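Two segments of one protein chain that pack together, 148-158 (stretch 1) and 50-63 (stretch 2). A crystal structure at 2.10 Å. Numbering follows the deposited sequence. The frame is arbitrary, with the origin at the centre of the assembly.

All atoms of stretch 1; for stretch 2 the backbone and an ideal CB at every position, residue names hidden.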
# COMPACT_ATOMS: atom_id res chain seq x y z
N HIS A 148 8.26 -16.23 -5.47
CA HIS A 148 9.62 -16.03 -5.94
C HIS A 148 9.95 -14.54 -6.14
O HIS A 148 11.09 -14.09 -5.89
CB HIS A 148 9.80 -16.81 -7.24
CG HIS A 148 11.16 -16.66 -7.85
ND1 HIS A 148 12.26 -17.36 -7.40
CD2 HIS A 148 11.59 -15.90 -8.88
CE1 HIS A 148 13.31 -17.04 -8.13
NE2 HIS A 148 12.94 -16.15 -9.03
N ARG A 149 8.96 -13.78 -6.59
CA ARG A 149 9.14 -12.39 -6.95
C ARG A 149 9.33 -11.47 -5.74
O ARG A 149 9.96 -10.42 -5.87
CB ARG A 149 7.97 -11.88 -7.80
CG ARG A 149 7.56 -12.72 -9.00
CD ARG A 149 8.68 -12.94 -10.02
NE ARG A 149 9.61 -11.82 -10.10
CZ ARG A 149 10.84 -11.88 -10.61
NH1 ARG A 149 11.61 -10.79 -10.62
NH2 ARG A 149 11.31 -13.03 -11.11
N PHE A 150 8.80 -11.87 -4.58
CA PHE A 150 8.86 -11.03 -3.36
C PHE A 150 10.26 -10.49 -3.10
O PHE A 150 10.42 -9.36 -2.66
CB PHE A 150 8.39 -11.78 -2.11
CG PHE A 150 6.90 -12.03 -2.05
CD1 PHE A 150 6.05 -11.55 -3.03
CD2 PHE A 150 6.36 -12.75 -0.99
CE1 PHE A 150 4.68 -11.79 -2.97
CE2 PHE A 150 5.00 -13.01 -0.91
CZ PHE A 150 4.16 -12.53 -1.90
N ASP A 151 11.27 -11.30 -3.39
CA ASP A 151 12.62 -10.89 -3.08
C ASP A 151 13.20 -9.87 -4.06
O ASP A 151 14.19 -9.20 -3.75
CB ASP A 151 13.50 -12.13 -2.92
CG ASP A 151 13.18 -12.89 -1.63
OD1 ASP A 151 13.64 -12.44 -0.55
OD2 ASP A 151 12.46 -13.92 -1.70
N SER A 152 12.58 -9.73 -5.23
CA SER A 152 13.01 -8.75 -6.23
C SER A 152 12.30 -7.40 -6.03
O SER A 152 12.79 -6.36 -6.50
CB SER A 152 12.80 -9.27 -7.67
OG SER A 152 13.16 -10.65 -7.81
N ILE A 153 11.18 -7.39 -5.33
CA ILE A 153 10.39 -6.15 -5.17
C ILE A 153 11.17 -4.97 -4.59
O ILE A 153 11.88 -5.11 -3.60
CB ILE A 153 9.10 -6.39 -4.39
CG1 ILE A 153 8.11 -7.15 -5.29
CG2 ILE A 153 8.46 -5.07 -3.95
CD1 ILE A 153 7.16 -7.94 -4.49
N THR A 154 11.05 -3.82 -5.24
CA THR A 154 11.77 -2.62 -4.88
C THR A 154 10.85 -1.49 -4.43
O THR A 154 11.30 -0.59 -3.75
CB THR A 154 12.64 -2.13 -6.05
OG1 THR A 154 11.81 -1.65 -7.11
CG2 THR A 154 13.51 -3.24 -6.55
N LEU A 155 9.59 -1.53 -4.84
CA LEU A 155 8.57 -0.60 -4.39
C LEU A 155 7.31 -1.35 -4.00
O LEU A 155 6.61 -1.90 -4.87
CB LEU A 155 8.23 0.39 -5.50
CG LEU A 155 7.03 1.36 -5.34
CD1 LEU A 155 7.18 2.33 -4.18
CD2 LEU A 155 6.83 2.12 -6.63
N ALA A 156 7.02 -1.42 -2.71
CA ALA A 156 5.72 -1.97 -2.25
C ALA A 156 4.74 -0.86 -2.02
O ALA A 156 5.03 0.09 -1.32
CB ALA A 156 5.88 -2.85 -1.00
N ILE A 157 3.55 -0.98 -2.62
CA ILE A 157 2.47 -0.05 -2.41
C ILE A 157 1.37 -0.75 -1.60
O ILE A 157 0.80 -1.74 -2.04
CB ILE A 157 1.88 0.46 -3.75
CG1 ILE A 157 3.00 0.87 -4.72
CG2 ILE A 157 0.84 1.58 -3.46
CD1 ILE A 157 2.55 1.18 -6.05
N VAL A 158 1.06 -0.23 -0.42
CA VAL A 158 0.20 -0.95 0.54
C VAL A 158 -0.84 -0.04 1.18
O VAL A 158 -0.58 1.13 1.46
CB VAL A 158 1.03 -1.67 1.68
CG1 VAL A 158 2.04 -2.70 1.11
CG2 VAL A 158 1.74 -0.66 2.59
N UNK A 50 2.46 10.70 -7.81
CA UNK A 50 3.71 10.20 -7.21
C UNK A 50 4.40 9.15 -8.09
O UNK A 50 5.61 9.21 -8.34
CB UNK A 50 3.42 9.60 -5.83
N UNK A 51 3.61 8.20 -8.55
CA UNK A 51 4.07 7.08 -9.35
C UNK A 51 4.43 7.57 -10.75
O UNK A 51 5.33 7.03 -11.38
CB UNK A 51 3.01 5.98 -9.41
N UNK A 52 3.73 8.61 -11.22
CA UNK A 52 4.09 9.29 -12.48
C UNK A 52 5.41 10.05 -12.43
O UNK A 52 6.03 10.25 -13.45
CB UNK A 52 2.98 10.27 -12.87
N UNK A 53 5.82 10.51 -11.26
CA UNK A 53 7.03 11.31 -11.19
C UNK A 53 8.19 10.63 -10.44
O UNK A 53 9.33 11.05 -10.55
CB UNK A 53 6.70 12.65 -10.52
N UNK A 54 7.87 9.59 -9.67
CA UNK A 54 8.84 8.94 -8.79
C UNK A 54 9.07 7.49 -9.12
O UNK A 54 9.83 6.82 -8.45
CB UNK A 54 8.38 9.05 -7.33
N UNK A 55 8.41 6.99 -10.16
CA UNK A 55 8.64 5.61 -10.60
C UNK A 55 9.77 5.50 -11.62
O UNK A 55 9.90 6.32 -12.54
CB UNK A 55 7.36 5.03 -11.20
N UNK A 56 10.57 4.46 -11.42
CA UNK A 56 11.68 4.12 -12.30
C UNK A 56 11.31 2.87 -13.13
O UNK A 56 10.53 2.04 -12.67
CB UNK A 56 12.96 3.88 -11.49
N UNK A 57 11.89 2.75 -14.32
CA UNK A 57 11.63 1.61 -15.20
C UNK A 57 12.26 0.33 -14.65
O UNK A 57 11.87 -0.78 -15.04
CB UNK A 57 12.16 1.89 -16.61
N UNK A 58 13.21 0.50 -13.73
CA UNK A 58 13.90 -0.60 -13.07
C UNK A 58 13.14 -1.14 -11.84
O UNK A 58 13.48 -2.22 -11.33
CB UNK A 58 15.30 -0.14 -12.65
N UNK A 59 12.12 -0.42 -11.40
CA UNK A 59 11.35 -0.80 -10.20
C UNK A 59 10.52 -2.06 -10.42
O UNK A 59 9.90 -2.24 -11.48
CB UNK A 59 10.43 0.35 -9.78
N UNK A 60 10.53 -2.95 -9.43
CA UNK A 60 9.70 -4.14 -9.40
C UNK A 60 8.66 -3.86 -8.33
O UNK A 60 9.00 -3.83 -7.14
CB UNK A 60 10.50 -5.41 -9.12
N UNK A 61 7.41 -3.68 -8.75
CA UNK A 61 6.35 -3.20 -7.89
C UNK A 61 5.54 -4.34 -7.28
O UNK A 61 5.20 -5.28 -7.96
CB UNK A 61 5.43 -2.27 -8.68
N UNK A 62 5.26 -4.25 -5.98
CA UNK A 62 4.31 -5.19 -5.34
C UNK A 62 3.16 -4.33 -4.90
O UNK A 62 3.38 -3.22 -4.46
CB UNK A 62 4.92 -5.96 -4.17
N UNK A 63 1.92 -4.80 -5.04
CA UNK A 63 0.78 -4.04 -4.52
C UNK A 63 -0.14 -4.91 -3.66
O UNK A 63 -0.37 -6.10 -3.94
CB UNK A 63 -0.02 -3.43 -5.68

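Position 50 lies in a helix, and its CB points toward stretch 1, yet no atom there comes within 5.5 Å. The gap favours a long side chain, aliphatic or aromatic. Tyr-50, chi1 t, comes no nearer than 5.0 Å, from its CE2 to Leu-155 CD1.

One residue on, 51 also aims at stretch 1 from a distance, and what waits there is greasy: the methyl ends of Leu-155 and Ile-157. Leucine, methionine or phenylalanine could span the space. Leu-51 spans it, its CD1 lying 3.7 Å from Ile-157 CD1 and 4.3 Å from Leu-155 CD2, with CD2 4.4 Å from Ile-157 CD1, linking the helix to the strand.

Positions 52, 53 and 54 meet nothing in stretch 1, which leaves the choice wide and favours no particular side chain. They are Glu-52, Thr-53 and Ser-54.

At 55 the CA-to-CB bond runs sideways, with Leu-155 CD2 5.4 Å from the ideal CB. A branched apolar chain that bends back would fit. Leu-55, chi1 t, brings its CD1 to 3.8 Å from Leu-155 CD2.

Positions 56 to 59 form a type I turn. At 56, 57 and 58 stretch 1 offers no contact, so small or polar residues are at home: Ser-56, Ala-57 and Gln-58, with Ser-56 OG accepting a hydrogen bond from Gln-58 N at 3.1 Å.

Position 59 closes the turn. Its CB points sideways, but Thr-154 OG1 is 3.6 Å from the ideal CB, so a short acceptor such as aspartate or asparagine is invited; serine might also serve. In Asp-59, OD1 accepts from Thr-154 OG1 at 2.8 Å, while OD2 accepts from Ser-56 N at 3.3 Å. One carboxylate thus braces the turn and ties it to stretch 1.

At 60 the backbone already works hard: its N donates to Thr-154 OG1 at 3.0 Å, and its O accepts from Thr-154 N at 2.8 Å and, weakly, from Leu-155 N at 3.3 Å. The CB points toward stretch 1, 3.6 Å from Ser-152 O, with Arg-149 farther out. A medium or large polar or aromatic group suits. His-60 has the largest covered area of either stretch; its ND1 lies 3.9 Å from Arg-149 NH1, near the guanidinium plane, and its CD2 lies 4.2 Å from Thr-154 CG2.

Position 61 pairs in parallel with Leu-155, on the same sheet face as Leu-155 and Ile-157. Beta-branched or other aliphatic residues are natural. Ile-61 sets CG1 4.1 Å from Leu-155 CD2 and CG2 4.0 Å from Ile-157 CD1.

Position 62 turns to the face of Ala-156, where an ideal CB would sit just 3.0 Å from Ile-153 CD1. Glycine is the clear reading, and Gly-62 it is. Its N donates to Leu-155 O and its O accepts from Ile-157 N, both at 2.9 Å.

Position 63, paired with Ile-157, returns to the aliphatic face; valine, isoleucine or leucine would suit. Ile-63 places CG2 3.9 Å from Ile-157 CD1, while its end leads away.

Stretch 2 50-63: YLETSLSAQDHIGI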
# COMPACT_ATOMS: atom_id res chain seq x y z
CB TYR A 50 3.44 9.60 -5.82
CG TYR A 50 4.68 9.03 -5.16
CD1 TYR A 50 5.54 9.84 -4.42
CD2 TYR A 50 5.00 7.69 -5.29
CE1 TYR A 50 6.69 9.33 -3.83
CE2 TYR A 50 6.15 7.16 -4.69
CZ TYR A 50 6.99 7.98 -3.96
OH TYR A 50 8.13 7.46 -3.38
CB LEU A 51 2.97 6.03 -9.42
CG LEU A 51 3.39 4.62 -9.04
CD1 LEU A 51 3.36 4.48 -7.56
CD2 LEU A 51 2.50 3.56 -9.72
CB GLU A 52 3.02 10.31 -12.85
CG GLU A 52 1.86 9.78 -13.65
CD GLU A 52 0.57 10.54 -13.35
OE1 GLU A 52 0.59 11.80 -13.34
OE2 GLU A 52 -0.46 9.86 -13.12
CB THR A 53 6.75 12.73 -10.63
OG1 THR A 53 6.51 12.68 -9.22
CG2 THR A 53 5.53 13.36 -11.33
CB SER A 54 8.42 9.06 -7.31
OG SER A 54 8.22 10.43 -6.96
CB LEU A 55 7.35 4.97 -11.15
CG LEU A 55 7.30 3.48 -11.52
CD1 LEU A 55 7.62 2.56 -10.30
CD2 LEU A 55 5.93 3.16 -12.13
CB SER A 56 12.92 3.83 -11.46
OG SER A 56 13.89 3.12 -12.22
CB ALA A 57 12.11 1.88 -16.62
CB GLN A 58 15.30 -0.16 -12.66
CG GLN A 58 16.43 -0.75 -13.50
CD GLN A 58 16.21 -0.61 -15.00
OE1 GLN A 58 16.27 0.50 -15.56
NE2 GLN A 58 15.96 -1.73 -15.66
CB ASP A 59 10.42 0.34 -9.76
CG ASP A 59 11.08 1.34 -8.79
OD1 ASP A 59 11.99 0.99 -8.01
OD2 ASP A 59 10.63 2.51 -8.79
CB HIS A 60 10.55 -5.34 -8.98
CG HIS A 60 11.66 -5.67 -9.93
ND1 HIS A 60 11.72 -6.85 -10.63
CD2 HIS A 60 12.76 -4.97 -10.29
CE1 HIS A 60 12.80 -6.87 -11.38
NE2 HIS A 60 13.46 -5.74 -11.18
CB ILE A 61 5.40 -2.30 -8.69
CG1 ILE A 61 6.14 -1.06 -9.19
CG2 ILE A 61 4.13 -1.97 -7.84
CD1 ILE A 61 5.41 -0.30 -10.23
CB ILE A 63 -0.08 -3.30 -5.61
CG1 ILE A 63 -0.85 -4.27 -6.52
CG2 ILE A 63 0.74 -2.28 -6.40
CD1 ILE A 63 -2.11 -3.62 -7.20
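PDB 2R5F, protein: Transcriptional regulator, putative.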